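Local coordinates for protein D-alanyl-D-alanine carboxypeptidase DacB2 (Mycobacterium tuberculosis H37Rv, PDB 4RYE) that shows D,D-carboxypeptidase activity in vitro and probably trims the D-Ala-D-Ala end of peptidoglycan stem peptides in cell wall biogenesis, at residues L58-L63 with H112-Q117; L52-A57 with D96-V101; V7-S12 with F254-A259; T22-D27 with G31-G36. All blocks are in the same frame, centred on the assembly; numbering follows the deposited sequence.

Contact 1 of 4, residues L58-L63 with H112-Q117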
loop_
_atom_site.group_PDB
_atom_site.type_symbol
_atom_site.label_atom_id
_atom_site.label_comp_id
_atom_site.label_asym_id
_atom_site.label_seq_id
_atom_site.Cartn_x
_atom_site.Cartn_y
_atom_site.Cartn_z
ATOM N N LEU A 58 2.985 -0.535 13.666
ATOM C CA LEU A 58 1.802 -0.691 14.500
ATOM C C LEU A 58 1.960 -1.812 15.508
ATOM O O LEU A 58 1.408 -1.745 16.608
ATOM C CB LEU A 58 0.560 -0.918 13.639
ATOM C CG LEU A 58 0.072 0.346 12.937
ATOM C CD1 LEU A 58 -0.893 -0.016 11.825
ATOM C CD2 LEU A 58 -0.568 1.284 13.953
ATOM N N ASP A 59 2.716 -2.841 15.150
ATOM C CA ASP A 59 2.989 -3.916 16.106
ATOM C C ASP A 59 3.925 -3.492 17.240
ATOM O O ASP A 59 3.731 -3.882 18.385
ATOM C CB ASP A 59 3.587 -5.142 15.407
ATOM C CG ASP A 59 2.541 -5.980 14.698
ATOM O OD1 ASP A 59 1.340 -5.639 14.765
ATOM O OD2 ASP A 59 2.928 -6.992 14.079
ATOM N N GLU A 60 4.944 -2.702 16.918
ATOM C CA GLU A 60 6.028 -2.457 17.876
ATOM C C GLU A 60 5.990 -1.104 18.573
ATOM O O GLU A 60 6.523 -0.954 19.677
ATOM C CB GLU A 60 7.387 -2.620 17.188
ATOM C CG GLU A 60 7.531 -3.929 16.430
ATOM C CD GLU A 60 8.979 -4.317 16.174
ATOM O OE1 GLU A 60 9.894 -3.629 16.682
ATOM O OE2 GLU A 60 9.194 -5.324 15.465
ATOM N N LEU A 61 5.388 -0.110 17.935
ATOM C CA LEU A 61 5.509 1.262 18.430
ATOM C C LEU A 61 4.225 1.757 19.079
ATOM O O LEU A 61 3.137 1.506 18.571
ATOM C CB LEU A 61 5.896 2.203 17.286
ATOM C CG LEU A 61 7.219 1.969 16.546
ATOM C CD1 LEU A 61 7.332 2.926 15.345
ATOM C CD2 LEU A 61 8.434 2.106 17.470
ATOM N N ASP A 62 4.354 2.453 20.203
ATOM C CA ASP A 62 3.227 3.183 20.788
ATOM C C ASP A 62 2.921 4.374 19.872
ATOM O O ASP A 62 3.844 5.034 19.392
ATOM C CB ASP A 62 3.583 3.671 22.191
ATOM C CG ASP A 62 2.402 4.309 22.914
ATOM O OD1 ASP A 62 1.966 5.415 22.513
ATOM O OD2 ASP A 62 1.920 3.710 23.902
ATOM N N LEU A 63 1.639 4.652 19.632
ATOM C CA LEU A 63 1.249 5.685 18.662
ATOM C C LEU A 63 1.638 7.080 19.126
ATOM O O LEU A 63 1.796 7.998 18.312
ATOM C CB LEU A 63 -0.258 5.640 18.389
ATOM C CG LEU A 63 -0.817 4.496 17.541
ATOM C CD1 LEU A 63 -2.335 4.595 17.520
ATOM C CD2 LEU A 63 -0.254 4.533 16.123
ATOM N N HIS A 112 13.979 4.706 11.875
ATOM C CA HIS A 112 14.784 5.199 12.994
ATOM C C HIS A 112 14.196 4.700 14.325
ATOM O O HIS A 112 14.917 4.106 15.136
ATOM C CB HIS A 112 14.872 6.739 12.925
ATOM C CG HIS A 112 15.619 7.384 14.055
ATOM N ND1 HIS A 112 15.965 8.719 14.040
ATOM C CD2 HIS A 112 16.065 6.895 15.239
ATOM C CE1 HIS A 112 16.597 9.022 15.160
ATOM N NE2 HIS A 112 16.666 7.938 15.907
HETATM N N MSE A 113 12.901 4.930 14.544
HETATM C CA MSE A 113 12.222 4.450 15.756
HETATM C C MSE A 113 12.285 2.934 15.911
HETATM O O MSE A 113 12.257 2.423 17.021
HETATM C CB MSE A 113 10.751 4.880 15.772
HETATM C CG MSE A 113 10.553 6.372 15.750
HETATM SE SE MSE A 113 8.674 6.905 15.964
HETATM C CE MSE A 113 8.467 6.261 17.795
ATOM N N LEU A 114 12.360 2.217 14.799
ATOM C CA LEU A 114 12.332 0.763 14.840
ATOM C C LEU A 114 13.711 0.136 14.982
ATOM O O LEU A 114 13.834 -1.086 15.006
ATOM C CB LEU A 114 11.629 0.218 13.598
ATOM C CG LEU A 114 10.132 0.524 13.567
ATOM C CD1 LEU A 114 9.553 0.331 12.173
ATOM C CD2 LEU A 114 9.407 -0.360 14.595
ATOM N N GLY A 115 14.748 0.960 15.073
ATOM C CA GLY A 115 16.092 0.452 15.286
ATOM C C GLY A 115 17.047 0.655 14.119
ATOM O O GLY A 115 18.171 0.152 14.131
ATOM N N GLY A 116 16.605 1.390 13.104
ATOM C CA GLY A 116 17.463 1.685 11.973
ATOM C C GLY A 116 17.001 1.075 10.665
ATOM O O GLY A 116 16.087 0.245 10.633
ATOM N N GLN A 117 17.651 1.483 9.575
ATOM C CA GLN A 117 17.276 1.031 8.233
ATOM C C GLN A 117 17.388 -0.483 8.064
ATOM O O GLN A 117 16.432 -1.135 7.667
ATOM C CB GLN A 117 18.144 1.733 7.184
ATOM C CG GLN A 117 17.912 3.234 7.086
ATOM C CD GLN A 117 16.699 3.577 6.240
ATOM O OE1 GLN A 117 16.600 3.159 5.086
ATOM N NE2 GLN A 117 15.765 4.326 6.811
#
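Leu-61 lays its branched end against Met-113 and Leu-114. Leu-61 CG sits 3.7 Å from CD2 of Leu-114. That same Leu-114 methyl also touches both methyls of Leu-61, so it fits against the whole isopropyl group. The same two methyls also meet Met-113, a selenomethionine: CD1 of Leu-61 lies 4.0 Å from CB of Met-113, and CD2 of Leu-61 is 3.9 Å from the Met-113 carbonyl O. The bend at the end of the Met-113 chain (chi3 66°) turns its CE back to CD2 of Leu-61, 4.2 Å away.

Glu-60 lies at the exposed side of the contact. Glu-60 OE1 lies 3.9 Å from Leu-114 CD2, and Glu-60 CB approaches the same methyl. The carboxylate itself is paired with Lys-123 through a salt bridge from OE1. Lys-123 NZ also bonds Leu-114 O, so one ammonium ties both sides.

Two helix ends position these groups. Leu-61 is the first residue to leave its helix. Gly-115 closes the other helix in a Schellman motif, with positive phi. The contact therefore joins the C-terminal ends of helices 50-60 and 104-113. Helix 117-130, which carries Lys-123, lies beside it, and Met-113 also packs on Leu-94 of helix 91-100 and Val-67 of strand 66-68.

Contact 2 of 4, residues L52-A57 with D96-V101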
loop_
_atom_site.group_PDB
_atom_site.type_symbol
_atom_site.label_atom_id
_atom_site.label_comp_id
_atom_site.label_asym_id
_atom_site.label_seq_id
_atom_site.Cartn_x
_atom_site.Cartn_y
_atom_site.Cartn_z
ATOM N N LEU A 52 3.596 -2.641 4.462
ATOM C CA LEU A 52 4.342 -3.595 5.270
ATOM C C LEU A 52 5.120 -2.890 6.387
ATOM O O LEU A 52 5.187 -3.382 7.509
ATOM C CB LEU A 52 5.286 -4.397 4.378
ATOM C CG LEU A 52 6.015 -5.573 5.021
ATOM C CD1 LEU A 52 4.996 -6.539 5.617
ATOM C CD2 LEU A 52 6.899 -6.262 3.989
ATOM N N LEU A 53 5.701 -1.731 6.092
ATOM C CA LEU A 53 6.361 -0.948 7.144
ATOM C C LEU A 53 5.339 -0.531 8.200
ATOM O O LEU A 53 5.608 -0.609 9.397
ATOM C CB LEU A 53 7.040 0.295 6.551
ATOM C CG LEU A 53 7.594 1.296 7.571
ATOM C CD1 LEU A 53 8.665 0.663 8.435
ATOM C CD2 LEU A 53 8.139 2.526 6.848
ATOM N N ALA A 54 4.162 -0.092 7.759
ATOM C CA ALA A 54 3.104 0.310 8.688
ATOM C C ALA A 54 2.705 -0.818 9.646
ATOM O O ALA A 54 2.487 -0.579 10.836
ATOM C CB ALA A 54 1.868 0.841 7.927
ATOM N N LEU A 55 2.599 -2.040 9.130
ATOM C CA LEU A 55 2.306 -3.204 9.978
ATOM C C LEU A 55 3.340 -3.401 11.091
ATOM O O LEU A 55 2.989 -3.665 12.240
ATOM C CB LEU A 55 2.268 -4.478 9.138
ATOM C CG LEU A 55 0.976 -4.843 8.424
ATOM C CD1 LEU A 55 1.244 -6.038 7.514
ATOM C CD2 LEU A 55 -0.109 -5.162 9.437
ATOM N N VAL A 56 4.621 -3.297 10.742
ATOM C CA VAL A 56 5.681 -3.441 11.731
ATOM C C VAL A 56 5.573 -2.322 12.774
ATOM O O VAL A 56 5.646 -2.573 13.985
ATOM C CB VAL A 56 7.075 -3.407 11.067
ATOM C CG1 VAL A 56 8.173 -3.327 12.132
ATOM C CG2 VAL A 56 7.272 -4.633 10.182
ATOM N N ALA A 57 5.394 -1.088 12.303
ATOM C CA ALA A 57 5.295 0.065 13.204
ATOM C C ALA A 57 4.127 -0.085 14.175
ATOM O O ALA A 57 4.259 0.202 15.363
ATOM C CB ALA A 57 5.154 1.366 12.409
ATOM N N ASP A 96 0.727 8.842 9.524
ATOM C CA ASP A 96 -0.109 9.676 8.659
ATOM C C ASP A 96 0.688 10.164 7.463
ATOM O O ASP A 96 0.206 10.114 6.332
ATOM C CB ASP A 96 -0.660 10.895 9.417
ATOM C CG ASP A 96 -1.733 10.520 10.430
ATOM O OD1 ASP A 96 -2.351 9.447 10.279
ATOM O OD2 ASP A 96 -1.963 11.302 11.380
ATOM N N GLY A 97 1.902 10.652 7.720
ATOM C CA GLY A 97 2.784 11.098 6.653
ATOM C C GLY A 97 3.099 9.953 5.707
ATOM O O GLY A 97 3.066 10.116 4.474
ATOM N N LEU A 98 3.372 8.785 6.284
ATOM C CA LEU A 98 3.663 7.580 5.506
ATOM C C LEU A 98 2.518 7.168 4.590
ATOM O O LEU A 98 2.725 6.880 3.404
ATOM C CB LEU A 98 3.972 6.410 6.447
ATOM C CG LEU A 98 4.442 5.128 5.768
ATOM C CD1 LEU A 98 5.863 5.324 5.268
ATOM C CD2 LEU A 98 4.363 3.943 6.725
ATOM N N LEU A 99 1.310 7.132 5.143
ATOM C CA LEU A 99 0.179 6.533 4.449
ATOM C C LEU A 99 -0.669 7.509 3.636
ATOM O O LEU A 99 -1.298 7.102 2.665
ATOM C CB LEU A 99 -0.690 5.762 5.432
ATOM C CG LEU A 99 0.000 4.566 6.101
ATOM C CD1 LEU A 99 -0.960 3.905 7.064
ATOM C CD2 LEU A 99 0.507 3.554 5.074
ATOM N N LEU A 100 -0.692 8.784 4.021
ATOM C CA LEU A 100 -1.498 9.773 3.285
ATOM C C LEU A 100 -0.751 10.424 2.120
ATOM O O LEU A 100 -1.334 10.668 1.059
ATOM C CB LEU A 100 -2.040 10.864 4.220
ATOM C CG LEU A 100 -3.399 10.602 4.878
ATOM C CD1 LEU A 100 -3.375 9.314 5.687
ATOM C CD2 LEU A 100 -3.795 11.765 5.768
ATOM N N VAL A 101 0.530 10.720 2.312
ATOM C CA VAL A 101 1.294 11.389 1.256
ATOM C C VAL A 101 2.533 10.609 0.804
ATOM O O VAL A 101 3.372 11.144 0.067
ATOM C CB VAL A 101 1.685 12.842 1.635
ATOM C CG1 VAL A 101 0.454 13.656 2.019
ATOM C CG2 VAL A 101 2.710 12.853 2.758
#
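Leu-98 reaches from helix 91-100 to Leu-53 and Ala-54 of helix 50-60. Its CB points to the other helix but has no close partner there. CG stands anti to the backbone N (chi1 -174°), which carries the two methyls toward helix 50-60. Leu-98 CD1 meets Leu-53 CD2 at 3.9 Å. Leu-98 CD2 is shared: it lies 4.0 Å from Leu-53 CD2 and 4.2 Å from Ala-54 CB. The fork of Leu-98 thus straddles one methyl of Leu-53.

Leu-99 adds a second touch, its CD2 lying 4.2 Å from CB of Ala-54. Its CB does not aim at the other helix, but the tip bends closer. Ala-54 is met by one methyl from each of two successive leucines.

The segments run nearly antiparallel, at 153°, with axes 10.8 Å apart. Leu-98 also packs on Ala-107 and Leu-110 of helix 104-113, and Leu-99 on Phe-171 and Ile-174 of helix 169-176.

All four residues are buried. No hydrogen bond crosses, so shape and apolar burial hold the pair. The side chain of Leu-98 comes within about 4 Å of that of Lys-50, probably the proton acceptor. The contact thus places an apolar side chain, Leu-98, next to the probable catalytic lysine.

Contact 3 of 4, residues V7-S12 with F254-A259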
loop_
_atom_site.group_PDB
_atom_site.type_symbol
_atom_site.label_atom_id
_atom_site.label_comp_id
_atom_site.label_asym_id
_atom_site.label_seq_id
_atom_site.Cartn_x
_atom_site.Cartn_y
_atom_site.Cartn_z
ATOM N N VAL A 7 -7.035 -14.922 -15.497
ATOM C CA VAL A 7 -7.826 -16.072 -15.101
ATOM C C VAL A 7 -9.039 -15.462 -14.424
ATOM O O VAL A 7 -8.905 -14.660 -13.507
ATOM C CB VAL A 7 -7.064 -16.986 -14.107
ATOM C CG1 VAL A 7 -7.960 -18.099 -13.586
ATOM C CG2 VAL A 7 -5.806 -17.560 -14.750
ATOM N N GLN A 8 -10.222 -15.806 -14.907
ATOM C CA GLN A 8 -11.457 -15.381 -14.257
ATOM C C GLN A 8 -12.432 -16.552 -14.374
ATOM O O GLN A 8 -12.179 -17.470 -15.152
ATOM C CB GLN A 8 -12.001 -14.099 -14.899
ATOM C CG GLN A 8 -12.215 -14.164 -16.395
ATOM C CD GLN A 8 -12.746 -12.855 -16.934
ATOM O OE1 GLN A 8 -12.005 -12.061 -17.518
ATOM N NE2 GLN A 8 -14.033 -12.607 -16.717
ATOM N N PRO A 9 -13.522 -16.548 -13.582
ATOM C CA PRO A 9 -14.428 -17.711 -13.612
ATOM C C PRO A 9 -15.134 -17.871 -14.957
ATOM O O PRO A 9 -15.497 -16.872 -15.578
ATOM C CB PRO A 9 -15.466 -17.381 -12.527
ATOM C CG PRO A 9 -14.782 -16.370 -11.620
ATOM C CD PRO A 9 -13.909 -15.566 -12.552
ATOM N N ALA A 10 -15.341 -19.115 -15.383
ATOM C CA ALA A 10 -16.046 -19.404 -16.624
ATOM C C ALA A 10 -17.405 -18.696 -16.674
ATOM O O ALA A 10 -18.184 -18.754 -15.721
ATOM C CB ALA A 10 -16.233 -20.899 -16.772
ATOM N N GLY A 11 -17.686 -18.024 -17.784
ATOM C CA GLY A 11 -18.988 -17.410 -17.977
ATOM C C GLY A 11 -19.095 -16.000 -17.425
ATOM O O GLY A 11 -20.077 -15.309 -17.689
ATOM N N SER A 12 -18.100 -15.570 -16.657
ATOM C CA SER A 12 -18.118 -14.216 -16.114
ATOM C C SER A 12 -17.878 -13.167 -17.206
ATOM O O SER A 12 -17.349 -13.472 -18.280
ATOM C CB SER A 12 -17.113 -14.052 -14.959
ATOM O OG SER A 12 -15.767 -14.235 -15.362
ATOM N N PHE A 254 -12.979 -3.363 -9.132
ATOM C CA PHE A 254 -13.925 -3.399 -8.018
ATOM C C PHE A 254 -15.351 -3.615 -8.518
ATOM O O PHE A 254 -16.066 -4.492 -8.006
ATOM C CB PHE A 254 -13.836 -2.103 -7.188
ATOM C CG PHE A 254 -12.696 -2.085 -6.181
ATOM C CD1 PHE A 254 -12.482 -3.155 -5.311
ATOM C CD2 PHE A 254 -11.850 -0.984 -6.097
ATOM C CE1 PHE A 254 -11.437 -3.124 -4.379
ATOM C CE2 PHE A 254 -10.809 -0.947 -5.182
ATOM C CZ PHE A 254 -10.598 -2.018 -4.317
ATOM N N ASP A 255 -15.764 -2.825 -9.515
ATOM C CA ASP A 255 -17.092 -2.963 -10.114
ATOM C C ASP A 255 -17.311 -4.392 -10.618
ATOM O O ASP A 255 -18.361 -4.997 -10.380
ATOM C CB ASP A 255 -17.273 -2.015 -11.312
ATOM C CG ASP A 255 -17.613 -0.582 -10.907
ATOM O OD1 ASP A 255 -17.838 -0.314 -9.709
ATOM O OD2 ASP A 255 -17.670 0.281 -11.812
ATOM N N TRP A 256 -16.330 -4.913 -11.346
ATOM C CA TRP A 256 -16.423 -6.276 -11.860
ATOM C C TRP A 256 -16.572 -7.281 -10.715
ATOM O O TRP A 256 -17.390 -8.200 -10.788
ATOM C CB TRP A 256 -15.210 -6.622 -12.722
ATOM C CG TRP A 256 -15.257 -8.034 -13.258
ATOM C CD1 TRP A 256 -15.804 -8.454 -14.440
ATOM C CD2 TRP A 256 -14.747 -9.205 -12.611
ATOM N NE1 TRP A 256 -15.659 -9.814 -14.564
ATOM C CE2 TRP A 256 -15.019 -10.298 -13.453
ATOM C CE3 TRP A 256 -14.091 -9.434 -11.399
ATOM C CZ2 TRP A 256 -14.650 -11.612 -13.116
ATOM C CZ3 TRP A 256 -13.727 -10.736 -11.071
ATOM C CH2 TRP A 256 -14.007 -11.801 -11.922
ATOM N N GLY A 257 -15.791 -7.093 -9.658
ATOM C CA GLY A 257 -15.832 -7.983 -8.512
ATOM C C GLY A 257 -17.158 -7.937 -7.767
ATOM O O GLY A 257 -17.648 -8.960 -7.286
ATOM N N PHE A 258 -17.732 -6.747 -7.647
ATOM C CA PHE A 258 -18.982 -6.593 -6.908
ATOM C C PHE A 258 -20.155 -7.140 -7.699
ATOM O O PHE A 258 -21.169 -7.544 -7.127
ATOM C CB PHE A 258 -19.211 -5.119 -6.513
ATOM C CG PHE A 258 -18.312 -4.654 -5.405
ATOM C CD1 PHE A 258 -18.196 -5.390 -4.235
ATOM C CD2 PHE A 258 -17.552 -3.493 -5.540
ATOM C CE1 PHE A 258 -17.351 -4.965 -3.209
ATOM C CE2 PHE A 258 -16.709 -3.068 -4.525
ATOM C CZ PHE A 258 -16.603 -3.810 -3.359
ATOM N N ALA A 259 -20.013 -7.146 -9.021
ATOM C CA ALA A 259 -21.065 -7.639 -9.887
ATOM C C ALA A 259 -21.001 -9.163 -10.029
ATOM O O ALA A 259 -21.973 -9.793 -10.446
ATOM C CB ALA A 259 -20.987 -6.966 -11.253
#
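Trp-256 brings the benzene end of its indole up to Gln-8, Pro-9 and Ser-12. Before it in the helix, Phe-254 packs on Leu-230 and Ile-232 of the sheet, and Asp-255 bonds the Tyr-201 hydroxyl. Trp-256 then turns to the N-terminal segment, with CG anti to its backbone N (chi1 179°).

Trp-256 CZ2 lies 3.6 Å from OG of Ser-12, and Trp-256 CH2 is 3.8 Å from CD of Pro-9. Both partners stand at the ring edge, in its plane. NE2 of Gln-8 comes in obliquely, 3.8 Å from Trp-256 CZ2, its amide plane inclined to the ring at 82°. Gln-8 NE2 and Trp-256 NE1 both bond Val-13 O. Phe-258, further on, goes back to the sheet and touches Ala-223.

Residues 9 to 12 form a type II beta turn, and Gln-8 just before it bonds into it. Gln-8 NE2 donates to Ser-12 OG at 2.7 Å, nearly straight at 171°. Ser-12 OG donates to a lone pair of Pro-9 O at 2.7 Å, and that carbonyl also takes the Ser-12 N-H.

The segments share no hydrogen bond of their own. The indole meets a turn tied by its own hydrogen bonds through van der Waals contact, with Pro-9 and Ser-12 at its edge. Its NE1 bond to Val-13 O, just after the turn, limits the ring's rotation.

Contact 4 of 4, residues T22-D27 with G31-G36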
loop_
_atom_site.group_PDB
_atom_site.type_symbol
_atom_site.label_atom_id
_atom_site.label_comp_id
_atom_site.label_asym_id
_atom_site.label_seq_id
_atom_site.Cartn_x
_atom_site.Cartn_y
_atom_site.Cartn_z
ATOM N N THR A 22 0.178 -6.955 -13.996
ATOM C CA THR A 22 -0.311 -8.018 -13.115
ATOM C C THR A 22 -1.315 -7.420 -12.151
ATOM O O THR A 22 -1.217 -6.253 -11.811
ATOM C CB THR A 22 0.801 -8.689 -12.273
ATOM O OG1 THR A 22 1.131 -7.845 -11.164
ATOM C CG2 THR A 22 2.057 -8.985 -13.130
ATOM N N TRP A 23 -2.280 -8.220 -11.713
ATOM C CA TRP A 23 -3.287 -7.738 -10.774
ATOM C C TRP A 23 -4.039 -8.927 -10.192
ATOM O O TRP A 23 -3.919 -10.056 -10.692
ATOM C CB TRP A 23 -4.255 -6.735 -11.442
ATOM C CG TRP A 23 -4.852 -7.216 -12.752
ATOM C CD1 TRP A 23 -4.424 -6.903 -14.015
ATOM C CD2 TRP A 23 -5.982 -8.082 -12.919
ATOM N NE1 TRP A 23 -5.208 -7.529 -14.948
ATOM C CE2 TRP A 23 -6.170 -8.263 -14.302
ATOM C CE3 TRP A 23 -6.845 -8.730 -12.030
ATOM C CZ2 TRP A 23 -7.193 -9.065 -14.821
ATOM C CZ3 TRP A 23 -7.858 -9.531 -12.545
ATOM C CH2 TRP A 23 -8.020 -9.692 -13.923
ATOM N N ILE A 24 -4.799 -8.677 -9.133
ATOM C CA ILE A 24 -5.594 -9.727 -8.491
ATOM C C ILE A 24 -6.808 -9.068 -7.863
ATOM O O ILE A 24 -6.754 -7.902 -7.505
ATOM C CB ILE A 24 -4.759 -10.498 -7.422
ATOM C CG1 ILE A 24 -5.484 -11.760 -6.944
ATOM C CG2 ILE A 24 -4.382 -9.598 -6.240
ATOM C CD1 ILE A 24 -4.615 -12.667 -6.055
ATOM N N VAL A 25 -7.916 -9.794 -7.780
ATOM C CA VAL A 25 -9.118 -9.323 -7.094
ATOM C C VAL A 25 -9.495 -10.415 -6.115
ATOM O O VAL A 25 -9.683 -11.572 -6.505
ATOM C CB VAL A 25 -10.308 -9.106 -8.056
ATOM C CG1 VAL A 25 -11.524 -8.584 -7.284
ATOM C CG2 VAL A 25 -9.935 -8.124 -9.161
ATOM N N ALA A 26 -9.560 -10.072 -4.837
ATOM C CA ALA A 26 -9.821 -11.072 -3.810
ATOM C C ALA A 26 -10.850 -10.539 -2.821
ATOM O O ALA A 26 -11.125 -9.329 -2.782
ATOM C CB ALA A 26 -8.519 -11.489 -3.100
ATOM N N ASP A 27 -11.429 -11.448 -2.041
ATOM C CA ASP A 27 -12.417 -11.090 -1.034
ATOM C C ASP A 27 -11.652 -10.894 0.270
ATOM O O ASP A 27 -10.944 -11.792 0.727
ATOM C CB ASP A 27 -13.450 -12.214 -0.908
ATOM C CG ASP A 27 -14.567 -11.904 0.095
ATOM O OD1 ASP A 27 -14.279 -11.540 1.256
ATOM O OD2 ASP A 27 -15.749 -12.061 -0.278
ATOM N N GLY A 31 -11.039 -14.591 1.752
ATOM C CA GLY A 31 -9.777 -14.930 1.110
ATOM C C GLY A 31 -9.919 -15.607 -0.251
ATOM O O GLY A 31 -8.912 -16.005 -0.853
ATOM N N GLN A 32 -11.157 -15.753 -0.736
ATOM C CA GLN A 32 -11.399 -16.242 -2.098
ATOM C C GLN A 32 -10.743 -15.310 -3.108
ATOM O O GLN A 32 -10.809 -14.095 -2.963
ATOM C CB GLN A 32 -12.893 -16.258 -2.430
ATOM C CG GLN A 32 -13.766 -17.207 -1.638
ATOM C CD GLN A 32 -15.243 -16.842 -1.787
ATOM O OE1 GLN A 32 -15.768 -16.013 -1.035
ATOM N NE2 GLN A 32 -15.908 -17.432 -2.783
ATOM N N VAL A 33 -10.114 -15.875 -4.129
ATOM C CA VAL A 33 -9.606 -15.070 -5.243
ATOM C C VAL A 33 -10.640 -15.084 -6.369
ATOM O O VAL A 33 -11.035 -16.151 -6.846
ATOM C CB VAL A 33 -8.232 -15.587 -5.739
ATOM C CG1 VAL A 33 -7.764 -14.797 -6.952
ATOM C CG2 VAL A 33 -7.203 -15.479 -4.618
ATOM N N LEU A 34 -11.097 -13.902 -6.778
ATOM C CA LEU A 34 -12.142 -13.803 -7.800
ATOM C C LEU A 34 -11.563 -13.818 -9.208
ATOM O O LEU A 34 -12.158 -14.379 -10.138
ATOM C CB LEU A 34 -12.980 -12.535 -7.596
ATOM C CG LEU A 34 -13.940 -12.430 -6.408
ATOM C CD1 LEU A 34 -13.225 -12.414 -5.081
ATOM C CD2 LEU A 34 -14.770 -11.177 -6.537
ATOM N N ALA A 35 -10.403 -13.188 -9.370
ATOM C CA ALA A 35 -9.739 -13.141 -10.668
ATOM C C ALA A 35 -8.306 -12.692 -10.476
ATOM O O ALA A 35 -7.977 -12.065 -9.484
ATOM C CB ALA A 35 -10.478 -12.183 -11.624
ATOM N N GLY A 36 -7.449 -13.003 -11.437
ATOM C CA GLY A 36 -6.074 -12.560 -11.341
ATOM C C GLY A 36 -5.391 -12.624 -12.680
ATOM O O GLY A 36 -5.777 -13.413 -13.553
#
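Val-25 and Ala-35 form the central hydrogen-bonded pair of this antiparallel hairpin. Val-25 N donates to Ala-35 O at 2.8 Å. Val-25 O takes two amides: Leu-34 N at 2.7 Å and, weakly, Ala-35 N. Two residues thus face one, a classic beta bulge, and the register shifts by one toward Ala-26 and Val-33. Beyond it Asp-27 N bonds Gln-32 O at 2.9 Å, and Gly-31 N bonds Asp-27 O at the turn.

Weaker CA-H...O contacts lie between these bonds, such as Ala-26 CA to Gln-32 O at 3.3 Å.

Apolar contacts lie on both faces. On one, the side chains of Ile-24 and Val-33 cross at about a right angle, Ile-24 CG1 lying 3.8 Å from Val-33 CG1. On the other, Trp-23 CG stands between the backbone N and the carbonyl carbon (chi1 50°), which swings the ring over strand 32-37. Gly-36 C lies above one face of the ring, offset toward its rim, while Ala-35 CB meets the ring edge 3.8 Å from Trp-23 CZ3.

Asp-27 and Gln-32 run side by side without bonding. Asp-27 is held by the N-H groups of Asp-29 and Ser-30 and by Arg-228; Gln-32 bonds Ser-30.

Strand 228-237 continues the sheet beyond strand 22-27. Helix 246-259 covers the Trp-23, Val-25 and Ala-35 face, and helix 155-166 packs on Ile-24.

In the fold
Contacts 1 and 2 share helix 50-60 and belong to the helical part of the chain. They touch where Leu-114 packs on Leu-53 and Val-56. Contact 2 is fully buried and purely apolar, near the probable active-site residues. Contact 1 is nearer the surface, and the salt bridge of Glu-60 with Lys-123 borders its leucines. Contacts 3 and 4 lie on the sheet side, with centres about 10 Å apart. Val-7 N forms a backbone hydrogen bond with Gly-36 O, and Trp-256 packs on Ala-35. Contact 4 is buried but held mainly by backbone bonds. Contact 3 is only partly buried and closes nearly the whole chain, so contacts 1, 2 and 4 are nested inside its loop.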